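Local coordinates for putative flagella-related protein H (PDB 4WIA) that probably binds and hydrolyses ATP as an accessory component of the archaellum, the motility structure of archaea, at residues G22-G27 against L202-A207; G50-R55 against Y79-K84; S57-S62 against Y119-I124. One frame throughout, in Å; residues are numbered along the deposited sequence.

Contact 1 of 3, residues G22-G27 against L202-A207; sequences GGIPHG and LKYNMA
The P25 ring is laid against the edge of the Y204 ring and, a little further along, against the backbone of M206. Y204 to A207 form a type II beta turn at the end of strand 194-204, so the contact joins the main sheet of this KaiC-like P-loop domain to the short strand 24-25. P25 CD lies 3.8 Å from Y204 CE1, near the plane of the tyrosine ring, and the two side chains cross obliquely. Y204 CG stands anti to the backbone N (chi1 -161°), beside the carbonyl carbon from which the turn leads on. A207 CA, from that turn, sits over the ring centre, 3.8 Å above the plane. Y211 adds an edge-to-face ring contact. The Y204 hydroxyl is hydrogen-bonded to I20 O; G23 O is also close, 3.1 Å from Y204 OH, but at an angle too poor for a bond. An alanine in place of Y204 would remove ring and hydroxyl, and would probably open a gap between P25 and the turn and leave I20 O without this partner. M206, present as selenomethionine, occupies the third position of the turn with positive phi (65°). M206 O lies 3.3 Å from P25 CG, while the two CB atoms, of P25 and M206, pack at 4.2 Å. The bend of the M206 side chain at chi3 (-102°) places CE beside the G27 backbone, M206 CE ending 3.4 Å from G27 O.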
loop_
_atom_site.group_PDB
_atom_site.type_symbol
_atom_site.label_atom_id
_atom_site.label_comp_id
_atom_site.label_asym_id
_atom_site.label_seq_id
_atom_site.Cartn_x
_atom_site.Cartn_y
_atom_site.Cartn_z
ATOM N N GLY A 22 3.990 -14.719 8.004
ATOM C CA GLY A 22 4.318 -13.309 7.766
ATOM C C GLY A 22 4.394 -12.910 6.316
ATOM O O GLY A 22 4.196 -11.750 5.982
ATOM N N GLY A 23 4.760 -13.856 5.443
ATOM C CA GLY A 23 5.004 -13.582 4.054
ATOM C C GLY A 23 5.674 -14.779 3.409
ATOM O O GLY A 23 5.832 -15.828 4.039
ATOM N N ILE A 24 6.096 -14.621 2.159
ATOM C CA ILE A 24 6.750 -15.673 1.464
ATOM C C ILE A 24 8.236 -15.316 1.405
ATOM O O ILE A 24 8.558 -14.204 1.050
ATOM C CB ILE A 24 6.210 -15.775 0.047
ATOM C CG1 ILE A 24 4.757 -16.222 0.042
ATOM C CG2 ILE A 24 7.065 -16.757 -0.770
ATOM C CD1 ILE A 24 4.534 -17.655 0.494
ATOM N N PRO A 25 9.124 -16.232 1.835
ATOM C CA PRO A 25 10.546 -15.887 1.779
ATOM C C PRO A 25 11.026 -15.726 0.358
ATOM O O PRO A 25 10.708 -16.530 -0.545
ATOM C CB PRO A 25 11.259 -17.077 2.440
ATOM C CG PRO A 25 10.211 -17.751 3.245
ATOM C CD PRO A 25 8.904 -17.524 2.507
ATOM N N HIS A 26 11.765 -14.665 0.153
ATOM C CA HIS A 26 12.540 -14.524 -1.068
ATOM C C HIS A 26 13.362 -15.801 -1.351
ATOM O O HIS A 26 13.841 -16.430 -0.435
ATOM C CB HIS A 26 13.414 -13.263 -0.981
ATOM C CG HIS A 26 12.641 -12.010 -1.271
ATOM N ND1 HIS A 26 12.482 -10.983 -0.372
ATOM C CD2 HIS A 26 11.957 -11.641 -2.369
ATOM C CE1 HIS A 26 11.707 -10.046 -0.889
ATOM N NE2 HIS A 26 11.388 -10.417 -2.108
ATOM N N GLY A 27 13.515 -16.157 -2.632
ATOM C CA GLY A 27 14.205 -17.357 -3.017
ATOM C C GLY A 27 13.386 -18.620 -2.851
ATOM O O GLY A 27 13.927 -19.688 -2.872
ATOM N N LEU A 202 3.300 -29.234 3.625
ATOM C CA LEU A 202 4.100 -30.401 3.971
ATOM C C LEU A 202 5.534 -30.056 4.265
ATOM O O LEU A 202 6.182 -30.777 4.962
ATOM C CB LEU A 202 4.059 -31.409 2.858
ATOM C CG LEU A 202 2.675 -31.881 2.463
ATOM C CD1 LEU A 202 2.755 -32.759 1.224
ATOM C CD2 LEU A 202 2.035 -32.625 3.609
ATOM N N LYS A 203 6.008 -28.916 3.807
ATOM C CA LYS A 203 7.408 -28.568 3.969
ATOM C C LYS A 203 7.537 -27.103 3.739
ATOM O O LYS A 203 6.853 -26.554 2.900
ATOM C CB LYS A 203 8.181 -29.318 2.904
ATOM C CG LYS A 203 9.662 -29.044 2.786
ATOM C CD LYS A 203 10.138 -29.785 1.531
ATOM C CE LYS A 203 11.581 -29.599 1.228
ATOM N NZ LYS A 203 11.837 -30.176 -0.110
ATOM N N TYR A 204 8.409 -26.454 4.487
ATOM C CA TYR A 204 8.537 -25.021 4.424
ATOM C C TYR A 204 9.902 -24.632 4.897
ATOM O O TYR A 204 10.078 -24.229 6.030
ATOM C CB TYR A 204 7.461 -24.354 5.325
ATOM C CG TYR A 204 7.151 -22.870 5.054
ATOM C CD1 TYR A 204 7.840 -22.150 4.095
ATOM C CD2 TYR A 204 6.186 -22.200 5.801
ATOM C CE1 TYR A 204 7.554 -20.801 3.876
ATOM C CE2 TYR A 204 5.894 -20.874 5.609
ATOM C CZ TYR A 204 6.569 -20.165 4.640
ATOM O OH TYR A 204 6.259 -18.830 4.415
ATOM N N ASN A 205 10.901 -24.753 4.037
ATOM C CA ASN A 205 12.239 -24.260 4.355
ATOM C C ASN A 205 12.187 -22.742 4.444
ATOM O O ASN A 205 11.514 -22.047 3.627
ATOM C CB ASN A 205 13.237 -24.596 3.261
ATOM C CG ASN A 205 13.361 -26.079 2.988
ATOM O OD1 ASN A 205 13.059 -26.910 3.822
ATOM N ND2 ASN A 205 13.807 -26.415 1.764
HETATM N N MSE A 206 12.986 -22.228 5.345
HETATM C CA MSE A 206 13.125 -20.796 5.572
HETATM C C MSE A 206 11.830 -20.209 6.094
HETATM O O MSE A 206 11.567 -18.971 5.968
HETATM C CB MSE A 206 13.587 -20.045 4.330
HETATM C CG MSE A 206 14.530 -20.798 3.389
HETATM SE SE MSE A 206 14.998 -19.624 1.866
HETATM C CE MSE A 206 13.852 -20.345 0.446
ATOM N N ALA A 207 10.997 -21.079 6.682
ATOM C CA ALA A 207 9.715 -20.623 7.248
ATOM C C ALA A 207 10.040 -19.419 8.074
ATOM O O ALA A 207 10.890 -19.488 8.941
ATOM C CB ALA A 207 9.104 -21.711 8.103
#

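Contact 2 of 3, residues G50-R55 against Y79-K84; sequences GFLQNR and YSINKK. With SO4 (sulfate ion), chain G; SO4 (sulfate ion), chain J.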
loop_
_atom_site.group_PDB
_atom_site.type_symbol
_atom_site.label_atom_id
_atom_site.label_comp_id
_atom_site.label_asym_id
_atom_site.label_seq_id
_atom_site.Cartn_x
_atom_site.Cartn_y
_atom_site.Cartn_z
ATOM N N GLY A 50 -1.923 -10.561 -3.968
ATOM C CA GLY A 50 -1.188 -10.055 -2.783
ATOM C C GLY A 50 0.150 -9.402 -3.127
ATOM O O GLY A 50 0.387 -8.270 -2.786
ATOM N N PHE A 51 1.015 -10.137 -3.844
ATOM C CA PHE A 51 2.281 -9.581 -4.284
ATOM C C PHE A 51 2.075 -8.270 -5.056
ATOM O O PHE A 51 2.729 -7.260 -4.783
ATOM C CB PHE A 51 3.012 -10.582 -5.211
ATOM C CG PHE A 51 3.575 -11.797 -4.510
ATOM C CD1 PHE A 51 4.416 -11.656 -3.447
ATOM C CD2 PHE A 51 3.296 -13.059 -4.957
ATOM C CE1 PHE A 51 4.947 -12.752 -2.832
ATOM C CE2 PHE A 51 3.819 -14.185 -4.356
ATOM C CZ PHE A 51 4.612 -14.028 -3.243
ATOM N N LEU A 52 1.170 -8.275 -6.029
ATOM C CA LEU A 52 0.973 -7.080 -6.825
ATOM C C LEU A 52 0.512 -5.881 -5.991
ATOM O O LEU A 52 0.953 -4.750 -6.211
ATOM C CB LEU A 52 -0.041 -7.330 -7.930
ATOM C CG LEU A 52 0.439 -8.222 -9.048
ATOM C CD1 LEU A 52 -0.759 -8.717 -9.833
ATOM C CD2 LEU A 52 1.375 -7.437 -9.960
ATOM N N GLN A 53 -0.390 -6.103 -5.037
ATOM C CA GLN A 53 -0.879 -5.001 -4.215
ATOM C C GLN A 53 0.215 -4.503 -3.303
ATOM O O GLN A 53 0.186 -3.361 -2.874
ATOM C CB GLN A 53 -2.076 -5.470 -3.362
ATOM C CG GLN A 53 -3.328 -5.731 -4.168
ATOM C CD GLN A 53 -3.795 -4.466 -4.802
ATOM O OE1 GLN A 53 -3.940 -3.454 -4.151
ATOM N NE2 GLN A 53 -4.015 -4.499 -6.046
ATOM N N ASN A 54 1.173 -5.355 -2.970
ATOM C CA ASN A 54 2.281 -4.917 -2.137
ATOM C C ASN A 54 3.524 -4.465 -2.919
ATOM O O ASN A 54 4.600 -4.425 -2.368
ATOM C CB ASN A 54 2.608 -6.011 -1.126
ATOM C CG ASN A 54 1.550 -6.073 -0.052
ATOM O OD1 ASN A 54 1.642 -5.374 0.909
ATOM N ND2 ASN A 54 0.558 -6.925 -0.215
ATOM N N ARG A 55 3.333 -4.137 -4.193
ATOM C CA ARG A 55 4.343 -3.458 -5.040
ATOM C C ARG A 55 5.448 -4.390 -5.536
ATOM O O ARG A 55 6.519 -3.932 -5.889
ATOM C CB ARG A 55 4.956 -2.243 -4.346
ATOM C CG ARG A 55 3.937 -1.257 -3.767
ATOM C CD ARG A 55 3.102 -0.645 -4.874
ATOM N NE ARG A 55 2.021 0.118 -4.323
ATOM C CZ ARG A 55 1.179 0.897 -5.007
ATOM N NH1 ARG A 55 0.199 1.495 -4.352
ATOM N NH2 ARG A 55 1.320 1.145 -6.288
ATOM N N TYR A 79 -10.184 -9.873 -7.474
ATOM C CA TYR A 79 -8.777 -9.647 -7.478
ATOM C C TYR A 79 -8.467 -8.971 -8.789
ATOM O O TYR A 79 -7.548 -9.417 -9.498
ATOM C CB TYR A 79 -7.988 -10.975 -7.485
ATOM C CG TYR A 79 -8.050 -11.830 -6.264
ATOM C CD1 TYR A 79 -8.262 -11.280 -4.995
ATOM C CD2 TYR A 79 -7.935 -13.210 -6.367
ATOM C CE1 TYR A 79 -8.292 -12.066 -3.872
ATOM C CE2 TYR A 79 -8.022 -14.020 -5.242
ATOM C CZ TYR A 79 -8.189 -13.433 -4.001
ATOM O OH TYR A 79 -8.294 -14.221 -2.877
ATOM N N SER A 80 -9.145 -7.895 -9.131
ATOM C CA SER A 80 -9.015 -7.403 -10.475
ATOM C C SER A 80 -7.603 -6.788 -10.741
ATOM O O SER A 80 -7.001 -6.131 -9.905
ATOM C CB SER A 80 -10.194 -6.496 -10.850
ATOM O OG SER A 80 -9.963 -5.179 -10.387
ATOM N N ILE A 81 -7.040 -7.108 -11.914
ATOM C CA ILE A 81 -5.635 -6.770 -12.202
ATOM C C ILE A 81 -5.431 -6.033 -13.530
ATOM O O ILE A 81 -4.359 -6.097 -14.130
ATOM C CB ILE A 81 -4.780 -8.009 -12.142
ATOM C CG1 ILE A 81 -5.419 -9.254 -12.812
ATOM C CG2 ILE A 81 -4.476 -8.333 -10.661
ATOM C CD1 ILE A 81 -5.753 -9.170 -14.282
ATOM N N ASN A 82 -6.453 -5.298 -13.965
ATOM C CA ASN A 82 -6.411 -4.571 -15.211
ATOM C C ASN A 82 -5.302 -3.566 -15.287
ATOM O O ASN A 82 -4.572 -3.500 -16.268
ATOM C CB ASN A 82 -7.742 -3.823 -15.394
ATOM C CG ASN A 82 -8.908 -4.757 -15.400
ATOM O OD1 ASN A 82 -9.777 -4.737 -14.498
ATOM N ND2 ASN A 82 -8.929 -5.624 -16.385
ATOM N N LYS A 83 -5.233 -2.710 -14.288
ATOM C CA LYS A 83 -4.194 -1.700 -14.267
ATOM C C LYS A 83 -2.804 -2.284 -14.171
ATOM O O LYS A 83 -1.856 -1.705 -14.722
ATOM C CB LYS A 83 -4.399 -0.671 -13.172
ATOM C CG LYS A 83 -5.398 0.370 -13.612
ATOM C CD LYS A 83 -5.287 1.638 -12.808
ATOM C CE LYS A 83 -5.953 2.782 -13.544
ATOM N NZ LYS A 83 -5.881 4.022 -12.728
ATOM N N LYS A 84 -2.673 -3.396 -13.490
ATOM C CA LYS A 84 -1.386 -4.014 -13.321
ATOM C C LYS A 84 -0.933 -4.622 -14.668
ATOM O O LYS A 84 0.248 -4.571 -14.990
ATOM C CB LYS A 84 -1.445 -5.091 -12.251
ATOM C CG LYS A 84 -1.763 -4.591 -10.836
ATOM C CD LYS A 84 -0.579 -3.859 -10.237
ATOM C CE LYS A 84 -0.860 -3.371 -8.841
ATOM N NZ LYS A 84 0.356 -2.764 -8.206
HETATM S S SO4 G . -8.498 -2.373 -11.971
HETATM O O1 SO4 G . -8.693 -3.801 -11.974
HETATM O O2 SO4 G . -8.725 -1.882 -10.643
HETATM O O3 SO4 G . -9.410 -1.758 -12.911
HETATM O O4 SO4 G . -7.153 -1.930 -12.205
HETATM S S SO4 J . 2.178 0.150 -9.572
HETATM O O1 SO4 J . 1.865 1.612 -9.696
HETATM O O2 SO4 J . 2.631 -0.147 -8.167
HETATM O O3 SO4 J . 1.164 -0.833 -9.898
HETATM O O4 SO4 J . 3.354 -0.036 -10.509
#
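L52 packs its side chain between I81 and K84 at the end of helix 40-53. Its CD1 branch meets I81 CG2 at 3.8 Å, while CD2 runs beside the lysine chain, 4.1 Å from K84 CD, the two side chains sliding past each other in opposite directions. The bend of the lysine at chi2 (-73°) is what sets its CD beside the leucine. The L52 carbonyl is gripped twice: R55 N bonds to it within the helix end, and K84 NZ donates to L52 O over 2.9 Å from the other face of the carbonyl plane, standing 46° out of it. Q53 touches K84 CE only loosely with its amide; its OE1 is bonded to R55 NH1 of the third subunit. N54, the first residue to leave helical geometry, folds its amide back so that ND2 donates to G50 O at 2.9 Å, nearly straight at 169°. R55 then turns to positive phi as the C-prime residue of a Schellman motif, with Y56 N bonded to F51 O. R55 NH2 comes within 4.5 Å of K84 NZ, and a sulfate, probably from the crystallisation liquor, joins the two like charges: R55 NH2 reaches its O2 at 2.6 Å and K84 NZ its O3 at 2.7 Å. The anion would probably ease their repulsion. S12 OG of the second subunit is hydrogen-bonded to K84 NZ, and Q53 OE1 of that subunit to R55 NH1. The contact thus packs the start of helix 82-87 against the end of helix 40-53, and I81 continues inward to Y49, to F70 and M74 of helix 67-76, and to L90 of strand 90-94.

Contact 3 of 3, residues S57-S62 against Y119-I124; sequences SVTYVS and YEKDVI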
loop_
_atom_site.group_PDB
_atom_site.type_symbol
_atom_site.label_atom_id
_atom_site.label_comp_id
_atom_site.label_asym_id
_atom_site.label_seq_id
_atom_site.Cartn_x
_atom_site.Cartn_y
_atom_site.Cartn_z
ATOM N N SER A 57 6.270 -7.324 -8.709
ATOM C CA SER A 57 5.875 -7.617 -10.056
ATOM C C SER A 57 5.718 -9.125 -10.177
ATOM O O SER A 57 6.360 -9.848 -9.463
ATOM C CB SER A 57 6.913 -7.127 -11.037
ATOM O OG SER A 57 8.212 -7.648 -10.734
ATOM N N VAL A 58 4.816 -9.572 -11.049
ATOM C CA VAL A 58 4.528 -10.954 -11.199
ATOM C C VAL A 58 4.483 -11.324 -12.690
ATOM O O VAL A 58 3.912 -10.586 -13.495
ATOM C CB VAL A 58 3.167 -11.278 -10.561
ATOM C CG1 VAL A 58 2.804 -12.730 -10.789
ATOM C CG2 VAL A 58 3.196 -11.000 -9.072
ATOM N N THR A 59 5.028 -12.489 -13.023
ATOM C CA THR A 59 4.747 -13.153 -14.250
ATOM C C THR A 59 3.856 -14.349 -13.970
ATOM O O THR A 59 4.174 -15.180 -13.095
ATOM C CB THR A 59 6.031 -13.684 -14.910
ATOM O OG1 THR A 59 6.826 -12.574 -15.318
ATOM C CG2 THR A 59 5.717 -14.535 -16.181
ATOM N N TYR A 60 2.763 -14.472 -14.723
ATOM C CA TYR A 60 1.876 -15.608 -14.554
ATOM C C TYR A 60 1.785 -16.358 -15.874
ATOM O O TYR A 60 1.238 -15.828 -16.819
ATOM C CB TYR A 60 0.511 -15.116 -14.071
ATOM C CG TYR A 60 -0.412 -16.182 -13.481
ATOM C CD1 TYR A 60 -0.826 -17.258 -14.221
ATOM C CD2 TYR A 60 -0.873 -16.080 -12.184
ATOM C CE1 TYR A 60 -1.647 -18.237 -13.714
ATOM C CE2 TYR A 60 -1.728 -17.042 -11.650
ATOM C CZ TYR A 60 -2.117 -18.105 -12.396
ATOM O OH TYR A 60 -2.962 -19.094 -11.913
ATOM N N VAL A 61 2.269 -17.603 -15.908
ATOM C CA VAL A 61 2.246 -18.423 -17.076
ATOM C C VAL A 61 1.165 -19.470 -16.852
ATOM O O VAL A 61 1.287 -20.285 -15.955
ATOM C CB VAL A 61 3.596 -19.134 -17.284
ATOM C CG1 VAL A 61 3.600 -20.001 -18.565
ATOM C CG2 VAL A 61 4.733 -18.137 -17.326
ATOM N N SER A 62 0.138 -19.453 -17.694
ATOM C CA SER A 62 -0.998 -20.338 -17.594
ATOM C C SER A 62 -1.081 -21.289 -18.825
ATOM O O SER A 62 -1.127 -20.833 -19.942
ATOM C CB SER A 62 -2.297 -19.518 -17.577
ATOM O OG SER A 62 -3.438 -20.359 -17.579
ATOM N N TYR A 119 11.552 -13.566 -16.292
ATOM C CA TYR A 119 12.396 -13.539 -15.082
ATOM C C TYR A 119 12.841 -12.139 -14.713
ATOM O O TYR A 119 13.468 -11.928 -13.672
ATOM C CB TYR A 119 13.593 -14.512 -15.209
ATOM C CG TYR A 119 13.100 -15.860 -15.560
ATOM C CD1 TYR A 119 12.426 -16.627 -14.612
ATOM C CD2 TYR A 119 13.166 -16.338 -16.881
ATOM C CE1 TYR A 119 11.856 -17.853 -14.945
ATOM C CE2 TYR A 119 12.614 -17.555 -17.216
ATOM C CZ TYR A 119 11.926 -18.289 -16.231
ATOM O OH TYR A 119 11.356 -19.504 -16.535
ATOM N N GLU A 120 12.379 -11.147 -15.446
ATOM C CA GLU A 120 12.570 -9.774 -14.970
ATOM C C GLU A 120 11.629 -9.459 -13.803
ATOM O O GLU A 120 11.860 -8.524 -13.098
ATOM C CB GLU A 120 12.318 -8.757 -16.084
ATOM C CG GLU A 120 13.074 -9.002 -17.396
ATOM C CD GLU A 120 12.630 -7.996 -18.457
ATOM O OE1 GLU A 120 13.483 -7.275 -18.983
ATOM O OE2 GLU A 120 11.414 -7.898 -18.721
ATOM N N LYS A 121 10.597 -10.248 -13.560
ATOM C CA LYS A 121 9.671 -9.941 -12.464
ATOM C C LYS A 121 10.103 -10.587 -11.181
ATOM O O LYS A 121 11.021 -11.424 -11.201
ATOM C CB LYS A 121 8.249 -10.399 -12.808
ATOM C CG LYS A 121 7.725 -9.919 -14.137
ATOM C CD LYS A 121 7.928 -8.435 -14.306
ATOM C CE LYS A 121 7.063 -7.925 -15.438
ATOM N NZ LYS A 121 7.454 -6.532 -15.787
ATOM N N ASP A 122 9.485 -10.165 -10.047
ATOM C CA ASP A 122 9.884 -10.652 -8.714
ATOM C C ASP A 122 9.405 -12.044 -8.516
ATOM O O ASP A 122 10.057 -12.841 -7.862
ATOM C CB ASP A 122 9.348 -9.777 -7.601
ATOM C CG ASP A 122 9.791 -8.340 -7.724
ATOM O OD1 ASP A 122 11.000 -8.109 -7.988
ATOM O OD2 ASP A 122 8.912 -7.455 -7.614
ATOM N N VAL A 123 8.293 -12.385 -9.112
ATOM C CA VAL A 123 7.636 -13.627 -8.817
ATOM C C VAL A 123 7.227 -14.226 -10.113
ATOM O O VAL A 123 6.599 -13.538 -10.910
ATOM C CB VAL A 123 6.351 -13.374 -7.974
ATOM C CG1 VAL A 123 5.622 -14.668 -7.692
ATOM C CG2 VAL A 123 6.698 -12.703 -6.642
ATOM N N ILE A 124 7.496 -15.519 -10.305
ATOM C CA ILE A 124 7.094 -16.184 -11.528
ATOM C C ILE A 124 6.262 -17.397 -11.233
ATOM O O ILE A 124 6.688 -18.292 -10.519
ATOM C CB ILE A 124 8.336 -16.601 -12.354
ATOM C CG1 ILE A 124 9.227 -15.368 -12.631
ATOM C CG2 ILE A 124 7.920 -17.237 -13.659
ATOM C CD1 ILE A 124 10.334 -15.175 -11.633
#
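Strands 58-62 and 123-127 run parallel here, V58 paired with V123 and T59 with I124, each pair with CA atoms 4.7 Å apart. The strong backbone bond is T59 N to V123 O, 2.8 Å long. Two residues earlier the bonds weaken: V123 N and D122 N share S57 O, both weakly. Side chains take over at this end. S57 OG lies between the backbone N and the carbonyl carbon (chi1 54°), where it accepts D122 N at 2.9 Å; in return the D122 carboxylate takes S57 N on OD2, also at 2.9 Å, on its anti side and 34° out of its plane. S57 and D122 are therefore tied both ways, with a further weak bond from S57 OG to D122 OD2. On one face of the sheet V58 and V123 lie side by side, pointing the same way, V58 CG2 being 4.1 Å from V123 CB. T59 lies on the other face with I124, and the K121 chain crosses it at about a right angle; K121 CG lies against T59 OG1, which is itself hydrogen-bonded to F118 O. The ammonium group of K121 leads away to G88 O. These two strands are neighbours in the parallel core of the RecA-like sheet: strand 90-94 flanks 58-62 on its other edge, strand 158-163 flanks 123-127, and helix 40-53 packs F51 and L52 on the valine face.

Overall arrangement
Contact 1 starts nearest the N terminus, at residues 22-27, and closes its loop only at 202-207, bringing the short strand 24-25 to the end of strand 194-204; contacts 2 and 3 are both nested inside that loop. Contact 2 opens at the end of helix 40-53, and contact 3 starts just after it on strand 58-62. The chain then reaches 79-84, closing contact 2, before 119-124 closes contact 3, so these two loops cross. F51 links all three: its ring touches I24 of contact 1 and V123 of contact 3, and its CB meets V58. Helix 40-53 thus lies between the parallel part of the sheet and strand 24-25, while L52 joins it to helix 82-87.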